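Putative Type I topoisomerase (Deinococcus radiodurans, PDB 3M4A) probably relaxes supercoiled DNA as a type IB topoisomerase, breaking one strand without ATP, letting the DNA unwind and rejoining the break. Local coordinates at residues 122-136 with 181-195. Residues are numbered along the deposited sequence; the frame is centred on the assembly and turned at random. Where two conformers were deposited one is given.
Sequences KVMALMTRLLHVARF and KATSDRTLAANMQKL. With ACY (acetic acid), chain D; nucleotides of chain B.
Leu188 enters as a knob into a hole of helix 120-134 formed by Leu126, Arg129, Leu130 and Val133, its CD1 3.8 Å from Leu130 CD2. Thr183 CG2, at the end of strand 178-183, extends this tight apolar part by wedging against both Leu130 CD2 and Val133 CG2. Leu126 CD1 lies 3.6 Å from Asn191 CB, the Asn191 side chain running across it, nearly perpendicular. Farther on, Lys181 CD sits over the centre of one face of the Phe136 ring, a CH-pi contact; the bend at chi4 (-72°) turns NZ to Ala134 O, 3.1 Å away and nearly along the C=O axis.

Within the catalytic core of this type IB topoisomerase, the helix thus packs on a strand and the helix that follows it, and the two helices meet bound DNA along one side. Arg129 NH1 meets Asp185 OD2 at 2.9 Å in a salt bridge, guanidinium and carboxylate planes 83° apart. From the opposite face of the carboxylate, Leu188 N binds the same oxygen, the capping bond of Asp185, N-cap of helix 186-196. Arg129 NH1 and NH2 also grip OP2 and OP1 of DC10 of chain B, while NE donates to an acetic acid molecule, probably from the crystallisation liquor. A leucine in its place would probably leave Asp185 without its charge mate and this phosphate with a weaker hold. Thr187 OG1 joins at OP2. Asn191 ND2 and Lys122 NZ converge on OP1 of DG9 of chain B. The watered side lies beyond, at partly exposed Lys194, where one water accepts from both Lys122 NZ and Lys194 NZ.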
ATOM      1  N   LYS A 122     -13.646  -4.201   8.485  1.00  6.89           N
ATOM      2  CA  LYS A 122     -13.927  -2.849   7.957  1.00  6.69           C
ATOM      3  C   LYS A 122     -12.887  -1.827   8.472  1.00  6.97           C
ATOM      4  O   LYS A 122     -12.333  -1.003   7.697  1.00  6.12           O
ATOM      5  CB  LYS A 122     -15.350  -2.409   8.296  1.00  6.80           C
ATOM      6  CG  LYS A 122     -15.642  -0.987   7.833  1.00  5.96           C
ATOM      7  CD  LYS A 122     -17.113  -0.678   7.670  1.00  6.48           C
ATOM      8  CE  LYS A 122     -17.304   0.688   7.014  1.00  6.18           C
ATOM      9  NZ  LYS A 122     -18.727   0.902   6.599  1.00  5.73           N
ATOM     10  N   VAL A 123     -12.586  -1.891   9.764  1.00  6.52           N
ATOM     11  CA  VAL A 123     -11.569  -0.993  10.339  1.00  6.63           C
ATOM     12  C   VAL A 123     -10.200  -1.287   9.707  1.00  6.30           C
ATOM     13  O   VAL A 123      -9.460  -0.360   9.366  1.00  6.28           O
ATOM     14  CB  VAL A 123     -11.512  -1.047  11.873  1.00  6.75           C
ATOM     15  CG1 VAL A 123     -10.497  -0.054  12.412  1.00  7.18           C
ATOM     16  CG2 VAL A 123     -12.886  -0.702  12.459  1.00  4.82           C
ATOM     17  N   MET A 124      -9.872  -2.567   9.518  1.00  6.65           N
ATOM     18  CA  MET A 124      -8.617  -2.930   8.845  1.00  6.85           C
ATOM     19  C   MET A 124      -8.577  -2.515   7.374  1.00  5.88           C
ATOM     20  O   MET A 124      -7.525  -2.119   6.882  1.00  5.48           O
ATOM     21  CB  MET A 124      -8.303  -4.411   9.025  1.00  7.64           C
ATOM     22  CG  MET A 124      -7.936  -4.686  10.448  1.00  9.07           C
ATOM     23  SD  MET A 124      -7.400  -6.366  10.827  1.00 10.21           S
ATOM     24  CE  MET A 124      -8.844  -7.318  10.411  1.00 12.42           C
ATOM     25  N   ALA A 125      -9.712  -2.588   6.689  1.00  5.13           N
ATOM     26  CA  ALA A 125      -9.790  -2.080   5.314  1.00  5.21           C
ATOM     27  C   ALA A 125      -9.543  -0.567   5.274  1.00  4.86           C
ATOM     28  O   ALA A 125      -8.869  -0.066   4.350  1.00  4.59           O
ATOM     29  CB  ALA A 125     -11.157  -2.431   4.684  1.00  4.81           C
ATOM     30  N   LEU A 126     -10.087   0.169   6.243  1.00  4.64           N
ATOM     31  CA  LEU A 126      -9.865   1.620   6.338  1.00  4.65           C
ATOM     32  C   LEU A 126      -8.372   1.910   6.579  1.00  4.85           C
ATOM     33  O   LEU A 126      -7.763   2.801   5.956  1.00  3.05           O
ATOM     34  CB  LEU A 126     -10.705   2.214   7.475  1.00  5.03           C
ATOM     35  CG  LEU A 126     -12.221   2.252   7.272  1.00  5.36           C
ATOM     36  CD1 LEU A 126     -12.951   2.516   8.590  1.00  5.22           C
ATOM     37  CD2 LEU A 126     -12.547   3.370   6.257  1.00  4.19           C
ATOM     38  N   MET A 127      -7.769   1.133   7.470  1.00  4.41           N
ATOM     39  CA  MET A 127      -6.340   1.284   7.760  1.00  4.65           C
ATOM     40  C   MET A 127      -5.471   0.967   6.548  1.00  4.59           C
ATOM     41  O   MET A 127      -4.491   1.655   6.306  1.00  5.35           O
ATOM     42  CB  MET A 127      -5.942   0.410   8.963  1.00  4.36           C
ATOM     43  CG  MET A 127      -6.559   0.876  10.267  1.00  2.23           C
ATOM     44  SD  MET A 127      -6.411  -0.360  11.577  1.00  6.88           S
ATOM     45  CE  MET A 127      -4.813   0.109  12.238  1.00  9.69           C
ATOM     46  N   THR A 128      -5.864  -0.051   5.778  1.00  3.91           N
ATOM     47  CA  THR A 128      -5.151  -0.453   4.568  1.00  3.77           C
ATOM     48  C   THR A 128      -5.275   0.647   3.520  1.00  3.16           C
ATOM     49  O   THR A 128      -4.308   0.967   2.833  1.00  3.12           O
ATOM     50  CB  THR A 128      -5.654  -1.784   4.017  1.00  4.14           C
ATOM     51  OG1 THR A 128      -5.467  -2.803   5.008  1.00  5.73           O
ATOM     52  CG2 THR A 128      -4.853  -2.183   2.777  1.00  5.22           C
ATOM     53  N   ARG A 129      -6.453   1.245   3.408  1.00  2.70           N
ATOM     54  CA  ARG A 129      -6.594   2.396   2.503  1.00  2.75           C
ATOM     55  C   ARG A 129      -5.660   3.522   2.925  1.00  3.42           C
ATOM     56  O   ARG A 129      -5.025   4.150   2.091  1.00  2.35           O
ATOM     57  CB  ARG A 129      -8.043   2.886   2.397  1.00  2.91           C
ATOM     58  CG  ARG A 129      -8.206   4.044   1.414  1.00  2.39           C
ATOM     59  CD  ARG A 129      -9.657   4.318   1.139  1.00  2.99           C
ATOM     60  NE  ARG A 129     -10.224   3.234   0.341  1.00  3.16           N
ATOM     61  CZ  ARG A 129     -11.495   3.169  -0.041  1.00  5.58           C
ATOM     62  NH1 ARG A 129     -12.345   4.146   0.225  1.00  5.59           N
ATOM     63  NH2 ARG A 129     -11.894   2.134  -0.754  1.00  5.58           N
ATOM     64  N   LEU A 130      -5.564   3.790   4.215  1.00  3.21           N
ATOM     65  CA  LEU A 130      -4.629   4.835   4.690  1.00  3.10           C
ATOM     66  C   LEU A 130      -3.144   4.529   4.382  1.00  3.37           C
ATOM     67  O   LEU A 130      -2.398   5.427   4.022  1.00  3.41           O
ATOM     68  CB  LEU A 130      -4.829   5.094   6.175  1.00  3.42           C
ATOM     69  CG  LEU A 130      -6.146   5.812   6.497  1.00  2.52           C
ATOM     70  CD1 LEU A 130      -6.479   5.724   7.983  1.00  4.03           C
ATOM     71  CD2 LEU A 130      -6.042   7.277   6.032  1.00  3.11           C
ATOM     72  N   LEU A 131      -2.741   3.267   4.507  1.00  3.92           N
ATOM     73  CA  LEU A 131      -1.382   2.849   4.098  1.00  4.01           C
ATOM     74  C   LEU A 131      -1.151   3.134   2.620  1.00  3.66           C
ATOM     75  O   LEU A 131      -0.095   3.627   2.220  1.00  4.94           O
ATOM     76  CB  LEU A 131      -1.165   1.360   4.355  1.00  4.25           C
ATOM     77  CG  LEU A 131      -1.146   0.815   5.772  1.00  4.94           C
ATOM     78  CD1 LEU A 131      -1.135  -0.727   5.800  1.00  6.37           C
ATOM     79  CD2 LEU A 131       0.020   1.406   6.575  1.00  6.96           C
ATOM     80  N   HIS A 132      -2.162   2.824   1.805  1.00  3.71           N
ATOM     81  CA  HIS A 132      -2.073   2.963   0.374  1.00  3.67           C
ATOM     82  C   HIS A 132      -2.010   4.426  -0.055  1.00  3.17           C
ATOM     83  O   HIS A 132      -1.110   4.807  -0.812  1.00  5.28           O
ATOM     84  CB  HIS A 132      -3.277   2.271  -0.256  1.00  4.28           C
ATOM     85  CG  HIS A 132      -3.312   2.318  -1.760  1.00  3.48           C
ATOM     86  ND1 HIS A 132      -4.493   2.182  -2.454  1.00  6.03           N
ATOM     87  CD2 HIS A 132      -2.340   2.469  -2.690  1.00  5.98           C
ATOM     88  CE1 HIS A 132      -4.247   2.240  -3.750  1.00  6.58           C
ATOM     89  NE2 HIS A 132      -2.946   2.414  -3.924  1.00  6.34           N
ATOM     90  N   VAL A 133      -2.978   5.233   0.387  1.00  3.30           N
ATOM     91  CA  VAL A 133      -3.122   6.588  -0.133  1.00  3.28           C
ATOM     92  C   VAL A 133      -2.303   7.623   0.636  1.00  4.06           C
ATOM     93  O   VAL A 133      -2.082   8.733   0.125  1.00  4.97           O
ATOM     94  CB  VAL A 133      -4.625   7.036  -0.233  1.00  3.26           C
ATOM     95  CG1 VAL A 133      -5.464   5.967  -0.962  1.00  4.54           C
ATOM     96  CG2 VAL A 133      -5.216   7.346   1.122  1.00  4.85           C
ATOM     97  N   ALA A 134      -1.872   7.294   1.858  1.00  4.15           N
ATOM     98  CA  ALA A 134      -1.118   8.242   2.681  1.00  4.07           C
ATOM     99  C   ALA A 134       0.244   7.753   3.182  1.00  4.60           C
ATOM    100  O   ALA A 134       0.947   8.515   3.839  1.00  5.27           O
ATOM    101  CB  ALA A 134      -1.978   8.712   3.852  1.00  4.32           C
ATOM    102  N   ARG A 135       0.605   6.511   2.870  1.00  4.06           N
ATOM    103  CA  ARG A 135       2.003   6.046   2.982  1.00  4.89           C
ATOM    104  C   ARG A 135       2.470   6.021   4.443  1.00  4.91           C
ATOM    105  O   ARG A 135       3.650   6.250   4.759  1.00  5.47           O
ATOM    106  CB  ARG A 135       2.909   6.885   2.087  1.00  5.26           C
ATOM    107  CG  ARG A 135       2.538   6.794   0.611  1.00  5.65           C
ATOM    108  CD  ARG A 135       3.147   7.903  -0.245  1.00  7.24           C
ATOM    109  NE  ARG A 135       2.688   9.238   0.130  1.00  7.99           N
ATOM    110  CZ  ARG A 135       1.623   9.842  -0.386  1.00 10.78           C
ATOM    111  NH1 ARG A 135       0.876   9.249  -1.298  1.00 11.53           N
ATOM    112  NH2 ARG A 135       1.301  11.059   0.020  1.00 11.52           N
ATOM    113  N   PHE A 136       1.540   5.685   5.334  1.00  5.19           N
ATOM    114  CA  PHE A 136       1.880   5.459   6.741  1.00  5.52           C
ATOM    115  C   PHE A 136       2.778   4.232   6.936  1.00  6.33           C
ATOM    116  O   PHE A 136       2.721   3.268   6.160  1.00  5.59           O
ATOM    117  CB  PHE A 136       0.626   5.166   7.550  1.00  5.01           C
ATOM    118  CG  PHE A 136      -0.210   6.370   7.936  1.00  4.92           C
ATOM    119  CD1 PHE A 136      -0.029   7.017   9.162  1.00  5.41           C
ATOM    120  CD2 PHE A 136      -1.250   6.793   7.118  1.00  6.20           C
ATOM    121  CE1 PHE A 136      -0.840   8.071   9.528  1.00  5.78           C
ATOM    122  CE2 PHE A 136      -2.066   7.844   7.469  1.00  5.34           C
ATOM    123  CZ  PHE A 136      -1.865   8.500   8.668  1.00  4.71           C
ATOM    124  N   LYS A 181      -0.076  14.228   7.335  1.00  5.50           N
ATOM    125  CA  LYS A 181      -0.662  13.457   6.255  1.00  5.83           C
ATOM    126  C   LYS A 181      -2.095  13.901   6.092  1.00  4.88           C
ATOM    127  O   LYS A 181      -2.680  14.400   7.022  1.00  5.40           O
ATOM    128  CB  LYS A 181      -0.622  11.979   6.604  1.00  5.51           C
ATOM    129  CG  LYS A 181       0.803  11.496   6.832  1.00  7.68           C
ATOM    130  CD  LYS A 181       0.889  10.016   6.979  1.00  8.67           C
ATOM    131  CE  LYS A 181       2.332   9.558   7.050  1.00  9.61           C
ATOM    132  NZ  LYS A 181       3.075   9.639   5.748  1.00 11.31           N
ATOM    133  N   ALA A 182      -2.638  13.727   4.896  1.00  5.40           N
ATOM    134  CA  ALA A 182      -4.016  14.163   4.640  1.00  4.09           C
ATOM    135  C   ALA A 182      -4.631  13.316   3.558  1.00  4.08           C
ATOM    136  O   ALA A 182      -3.941  12.833   2.670  1.00  4.89           O
ATOM    137  CB  ALA A 182      -4.056  15.635   4.239  1.00  4.57           C
ATOM    138  N   THR A 183      -5.951  13.175   3.624  1.00  4.56           N
ATOM    139  CA  THR A 183      -6.706  12.384   2.632  1.00  4.51           C
ATOM    140  C   THR A 183      -7.947  13.163   2.210  1.00  4.83           C
ATOM    141  O   THR A 183      -8.393  14.038   2.935  1.00  5.07           O
ATOM    142  CB  THR A 183      -7.142  10.990   3.183  1.00  5.22           C
ATOM    143  OG1 THR A 183      -8.032  11.133   4.288  1.00  7.27           O
ATOM    144  CG2 THR A 183      -5.904  10.162   3.600  1.00  5.60           C
ATOM    145  N   SER A 184      -8.484  12.819   1.042  1.00  4.47           N
ATOM    146  CA  SER A 184      -9.656  13.485   0.478  1.00  5.13           C
ATOM    147  C   SER A 184     -10.828  12.545   0.219  1.00  6.21           C
ATOM    148  O   SER A 184     -11.905  13.001  -0.213  1.00  7.40           O
ATOM    149  CB  SER A 184      -9.268  14.227  -0.812  1.00  5.10           C
ATOM    150  OG  SER A 184      -8.698  13.344  -1.786  1.00  5.23           O
ATOM    151  N   ASP A 185     -10.638  11.252   0.478  1.00  6.06           N
ATOM    152  CA  ASP A 185     -11.641  10.225   0.191  1.00  6.91           C
ATOM    153  C   ASP A 185     -12.862  10.375   1.104  1.00  6.67           C
ATOM    154  O   ASP A 185     -12.729  10.515   2.323  1.00  7.13           O
ATOM    155  CB  ASP A 185     -11.033   8.839   0.393  1.00  7.06           C
ATOM    156  CG  ASP A 185     -12.025   7.721   0.134  1.00  8.85           C
ATOM    157  OD1 ASP A 185     -12.515   7.617  -1.016  1.00 15.47           O
ATOM    158  OD2 ASP A 185     -12.313   6.958   1.069  1.00  9.55           O
ATOM    159  N   ARG A 186     -14.050  10.348   0.498  1.00  7.13           N
ATOM    160  CA  ARG A 186     -15.312  10.487   1.219  1.00  8.03           C
ATOM    161  C   ARG A 186     -15.500   9.411   2.269  1.00  7.33           C
ATOM    162  O   ARG A 186     -15.989   9.693   3.384  1.00  7.63           O
ATOM    163  CB  ARG A 186     -16.494  10.389   0.231  1.00  8.96           C
ATOM    164  CG  ARG A 186     -16.652  11.528  -0.714  1.00 12.15           C
ATOM    165  CD  ARG A 186     -17.832  11.233  -1.666  1.00 11.44           C
ATOM    166  NE  ARG A 186     -17.547  10.213  -2.690  1.00 13.53           N
ATOM    167  CZ  ARG A 186     -18.454   9.709  -3.533  1.00 13.60           C
ATOM    168  NH1 ARG A 186     -19.716  10.088  -3.467  1.00 12.05           N
ATOM    169  NH2 ARG A 186     -18.107   8.817  -4.442  1.00 13.48           N
ATOM    170  N   THR A 187     -15.159   8.175   1.905  1.00  6.86           N
ATOM    171  CA  THR A 187     -15.368   7.012   2.772  1.00  6.15           C
ATOM    172  C   THR A 187     -14.476   7.107   4.002  1.00  5.59           C
ATOM    173  O   THR A 187     -14.943   6.914   5.124  1.00  5.41           O
ATOM    174  CB  THR A 187     -15.196   5.709   1.978  1.00  6.65           C
ATOM    175  OG1 THR A 187     -16.259   5.652   1.018  1.00  7.49           O
ATOM    176  CG2 THR A 187     -15.255   4.480   2.883  1.00  6.87           C
ATOM    177  N   LEU A 188     -13.217   7.481   3.810  1.00  5.22           N
ATOM    178  CA  LEU A 188     -12.329   7.704   4.955  1.00  5.21           C
ATOM    179  C   LEU A 188     -12.871   8.772   5.864  1.00  5.33           C
ATOM    180  O   LEU A 188     -12.882   8.584   7.066  1.00  5.81           O
ATOM    181  CB  LEU A 188     -10.909   8.090   4.521  1.00  4.96           C
ATOM    182  CG  LEU A 188     -10.044   6.964   3.933  1.00  6.54           C
ATOM    183  CD1 LEU A 188      -8.721   7.472   3.364  1.00 10.58           C
ATOM    184  CD2 LEU A 188      -9.779   5.865   4.967  1.00  9.08           C
ATOM    185  N   ALA A 189     -13.312   9.903   5.303  1.00  4.74           N
ATOM    186  CA  ALA A 189     -13.806  10.993   6.151  1.00  5.35           C
ATOM    187  C   ALA A 189     -15.032  10.593   6.972  1.00  5.22           C
ATOM    188  O   ALA A 189     -15.071  10.823   8.176  1.00  5.39           O
ATOM    189  CB  ALA A 189     -14.084  12.254   5.322  1.00  4.50           C
ATOM    190  N   ALA A 190     -15.993   9.934   6.336  1.00  6.02           N
ATOM    191  CA  ALA A 190     -17.224   9.523   7.030  1.00  6.19           C
ATOM    192  C   ALA A 190     -16.945   8.525   8.167  1.00  6.60           C
ATOM    193  O   ALA A 190     -17.495   8.633   9.273  1.00  7.02           O
ATOM    194  CB  ALA A 190     -18.189   8.911   6.034  1.00  6.86           C
ATOM    195  N   ASN A 191     -16.063   7.568   7.892  1.00  5.79           N
ATOM    196  CA  ASN A 191     -15.766   6.536   8.869  1.00  6.44           C
ATOM    197  C   ASN A 191     -14.793   7.015   9.938  1.00  6.32           C
ATOM    198  O   ASN A 191     -14.847   6.535  11.067  1.00  6.83           O
ATOM    199  CB  ASN A 191     -15.281   5.278   8.200  1.00  7.20           C
ATOM    200  CG  ASN A 191     -16.420   4.493   7.585  1.00  7.15           C
ATOM    201  OD1 ASN A 191     -17.166   3.808   8.296  1.00  8.91           O
ATOM    202  ND2 ASN A 191     -16.582   4.602   6.270  1.00  7.23           N
ATOM    203  N   MET A 192     -13.933   7.976   9.613  1.00  6.15           N
ATOM    204  CA  MET A 192     -13.080   8.576  10.638  0.50  6.25           C
ATOM    205  C   MET A 192     -13.953   9.283  11.681  1.00  6.37           C
ATOM    206  O   MET A 192     -13.678   9.229  12.888  1.00  7.24           O
ATOM    207  CB  MET A 192     -12.076   9.544  10.015  0.50  5.72           C
ATOM    208  CG  MET A 192     -11.016  10.046  10.960  0.50  5.22           C
ATOM    209  SD  MET A 192     -10.060   8.703  11.682  0.50  4.16           S
ATOM    210  CE  MET A 192      -9.004   8.259  10.308  0.50  6.97           C
ATOM    211  N   GLN A 193     -15.024   9.944  11.227  1.00  6.51           N
ATOM    212  CA  GLN A 193     -15.963  10.575  12.159  1.00  7.34           C
ATOM    213  C   GLN A 193     -16.561   9.534  13.109  1.00  7.73           C
ATOM    214  O   GLN A 193     -16.670   9.773  14.301  1.00  7.66           O
ATOM    215  CB  GLN A 193     -17.079  11.316  11.420  1.00  7.50           C
ATOM    216  CG  GLN A 193     -16.614  12.541  10.648  1.00  8.23           C
ATOM    217  CD  GLN A 193     -16.595  13.850  11.443  1.00 12.23           C
ATOM    218  OE1 GLN A 193     -16.602  13.867  12.677  1.00 15.33           O
ATOM    219  NE2 GLN A 193     -16.551  14.971  10.712  1.00 12.06           N
ATOM    220  N   LYS A 194     -16.957   8.389  12.567  1.00  7.89           N
ATOM    221  CA  LYS A 194     -17.498   7.281  13.371  1.00  8.57           C
ATOM    222  C   LYS A 194     -16.476   6.740  14.371  1.00  8.46           C
ATOM    223  O   LYS A 194     -16.822   6.463  15.520  1.00  8.38           O
ATOM    224  CB  LYS A 194     -17.971   6.132  12.476  1.00  8.71           C
ATOM    225  CG  LYS A 194     -19.114   6.459  11.528  1.00 10.85           C
ATOM    226  CD  LYS A 194     -19.411   5.239  10.624  1.00 11.47           C
ATOM    227  CE  LYS A 194     -20.017   5.636   9.293  1.00 13.56           C
ATOM    228  NZ  LYS A 194     -19.953   4.504   8.304  1.00 14.20           N
ATOM    229  N   LEU A 195     -15.224   6.585  13.954  1.00  7.33           N
ATOM    230  CA  LEU A 195     -14.170   6.161  14.887  1.00  7.15           C
ATOM    231  C   LEU A 195     -13.993   7.165  16.033  1.00  7.41           C
ATOM    232  O   LEU A 195     -13.853   6.788  17.190  1.00  7.62           O
ATOM    233  CB  LEU A 195     -12.830   5.927  14.157  1.00  6.75           C
ATOM    234  CG  LEU A 195     -12.740   4.679  13.279  1.00  6.28           C
ATOM    235  CD1 LEU A 195     -11.529   4.731  12.366  1.00  5.53           C
ATOM    236  CD2 LEU A 195     -12.660   3.421  14.140  1.00  7.50           C
TER
HETATM  237  C   ACY D 804      -7.444   1.043  -0.742  1.00  8.62           C
HETATM  238  O   ACY D 804      -8.654   1.020  -0.412  1.00  7.88           O
HETATM  239  OXT ACY D 804      -6.912   2.040  -1.277  1.00  7.46           O
HETATM  240  CH3 ACY D 804      -6.611  -0.177  -0.495  1.00  8.72           C
ATOM    241  P    DC B  10     -15.516   2.504  -1.546  1.00  5.88           P
ATOM    242  OP1  DC B  10     -14.529   1.512  -1.960  1.00  5.52           O
ATOM    243  OP2  DC B  10     -15.023   3.718  -0.853  1.00  4.77           O
ATOM    244  O5'  DC B  10     -16.262   2.998  -2.863  1.00  5.68           O
ATOM    245  C5'  DC B  10     -16.797   2.018  -3.769  1.00  6.55           C
ATOM    246  C4'  DC B  10     -17.650   2.705  -4.808  1.00  7.53           C
ATOM    247  O4'  DC B  10     -18.842   3.266  -4.179  1.00  6.40           O
ATOM    248  C3'  DC B  10     -16.976   3.869  -5.538  1.00  7.99           C
ATOM    249  O3'  DC B  10     -17.354   3.877  -6.896  1.00 12.32           O
ATOM    250  C2'  DC B  10     -17.544   5.092  -4.854  1.00  7.42           C
ATOM    251  C1'  DC B  10     -18.968   4.604  -4.658  1.00  6.17           C
ATOM    252  N1   DC B  10     -19.779   5.361  -3.691  1.00  4.90           N
ATOM    253  C2   DC B  10     -21.169   5.346  -3.865  1.00  3.47           C
ATOM    254  O2   DC B  10     -21.663   4.709  -4.815  1.00  5.00           O
ATOM    255  N3   DC B  10     -21.936   6.042  -3.003  1.00  4.03           N
ATOM    256  C4   DC B  10     -21.388   6.731  -2.004  1.00  5.01           C
ATOM    257  N4   DC B  10     -22.203   7.386  -1.181  1.00  6.12           N
ATOM    258  C5   DC B  10     -19.975   6.751  -1.805  1.00  6.27           C
ATOM    259  C6   DC B  10     -19.219   6.065  -2.671  1.00  5.79           C
ATOM    260  P    DG B   9     -19.640   3.628   3.951  1.00  5.93           P
ATOM    261  OP1  DG B   9     -18.897   3.169   5.162  1.00  6.83           O
ATOM    262  OP2  DG B   9     -19.967   5.058   3.781  1.00  6.51           O
ATOM    263  O5'  DG B   9     -18.886   3.167   2.621  1.00  6.23           O
ATOM    264  C5'  DG B   9     -18.463   1.836   2.453  1.00  6.76           C
ATOM    265  C4'  DG B   9     -18.307   1.496   0.980  1.00  6.43           C
ATOM    266  O4'  DG B   9     -19.562   1.532   0.259  1.00  4.58           O
ATOM    267  C3'  DG B   9     -17.442   2.485   0.209  1.00  3.91           C
ATOM    268  O3'  DG B   9     -16.646   1.754  -0.701  1.00  4.13           O
ATOM    269  C2'  DG B   9     -18.442   3.476  -0.410  1.00  4.40           C
ATOM    270  C1'  DG B   9     -19.593   2.571  -0.753  1.00  4.16           C
ATOM    271  N9   DG B   9     -20.947   3.092  -0.624  1.00  3.17           N
ATOM    272  C8   DG B   9     -21.431   3.850   0.395  1.00  3.42           C
ATOM    273  N7   DG B   9     -22.705   4.112   0.329  1.00  3.79           N
ATOM    274  C5   DG B   9     -23.098   3.472  -0.825  1.00  3.18           C
ATOM    275  C6   DG B   9     -24.368   3.387  -1.427  1.00  3.88           C
ATOM    276  O6   DG B   9     -25.448   3.858  -1.057  1.00  3.78           O
ATOM    277  N1   DG B   9     -24.314   2.641  -2.582  1.00  3.22           N
ATOM    278  C2   DG B   9     -23.196   2.041  -3.104  1.00  3.34           C
ATOM    279  N2   DG B   9     -23.322   1.345  -4.243  1.00  3.02           N
ATOM    280  N3   DG B   9     -22.011   2.091  -2.532  1.00  3.50           N
ATOM    281  C4   DG B   9     -22.033   2.848  -1.427  1.00  2.49           C
ATOM    282  P    DG B  11     -16.281   3.744  -8.052  1.00 16.50           P
ATOM    283  OP1  DG B  11     -15.724   2.378  -7.933  1.00 18.54           O
ATOM    284  OP2  DG B  11     -15.482   4.978  -8.065  1.00 17.67           O
ATOM    285  O5'  DG B  11     -17.252   3.754  -9.327  1.00 14.08           O
ATOM    286  C5'  DG B  11     -18.206   2.739  -9.549  1.00 13.74           C
ATOM    287  C4'  DG B  11     -19.442   3.307 -10.217  1.00 12.04           C
ATOM    288  O4'  DG B  11     -20.247   4.053  -9.258  1.00 11.38           O
ATOM    289  C3'  DG B  11     -19.143   4.285 -11.353  1.00 13.41           C
ATOM    290  O3'  DG B  11     -20.048   4.018 -12.408  1.00 16.44           O
ATOM    291  C2'  DG B  11     -19.320   5.654 -10.706  1.00 11.83           C
ATOM    292  C1'  DG B  11     -20.440   5.402  -9.709  1.00  8.20           C
ATOM    293  N9   DG B  11     -20.476   6.256  -8.517  1.00  6.63           N
ATOM    294  C8   DG B  11     -19.415   6.648  -7.765  1.00  6.53           C
ATOM    295  N7   DG B  11     -19.737   7.377  -6.747  1.00  7.04           N
ATOM    296  C5   DG B  11     -21.116   7.460  -6.819  1.00  5.13           C
ATOM    297  C6   DG B  11     -22.022   8.125  -5.973  1.00  5.20           C
ATOM    298  O6   DG B  11     -21.773   8.808  -4.969  1.00  6.51           O
ATOM    299  N1   DG B  11     -23.336   7.976  -6.382  1.00  6.36           N
ATOM    300  C2   DG B  11     -23.715   7.256  -7.501  1.00  5.47           C
ATOM    301  N2   DG B  11     -25.038   7.226  -7.733  1.00  7.28           N
ATOM    302  N3   DG B  11     -22.875   6.624  -8.320  1.00  6.57           N
ATOM    303  C4   DG B  11     -21.588   6.761  -7.905  1.00  6.83           C
TER
HETATM  304  O   HOH W   1     -20.299   1.670   8.925  1.00 12.42           O
HETATM  305  O   HOH W   2      -2.412  11.457   0.777  1.00 24.78           O
HETATM  306  O   HOH W   3       5.204   8.435   6.996  1.00 12.85           O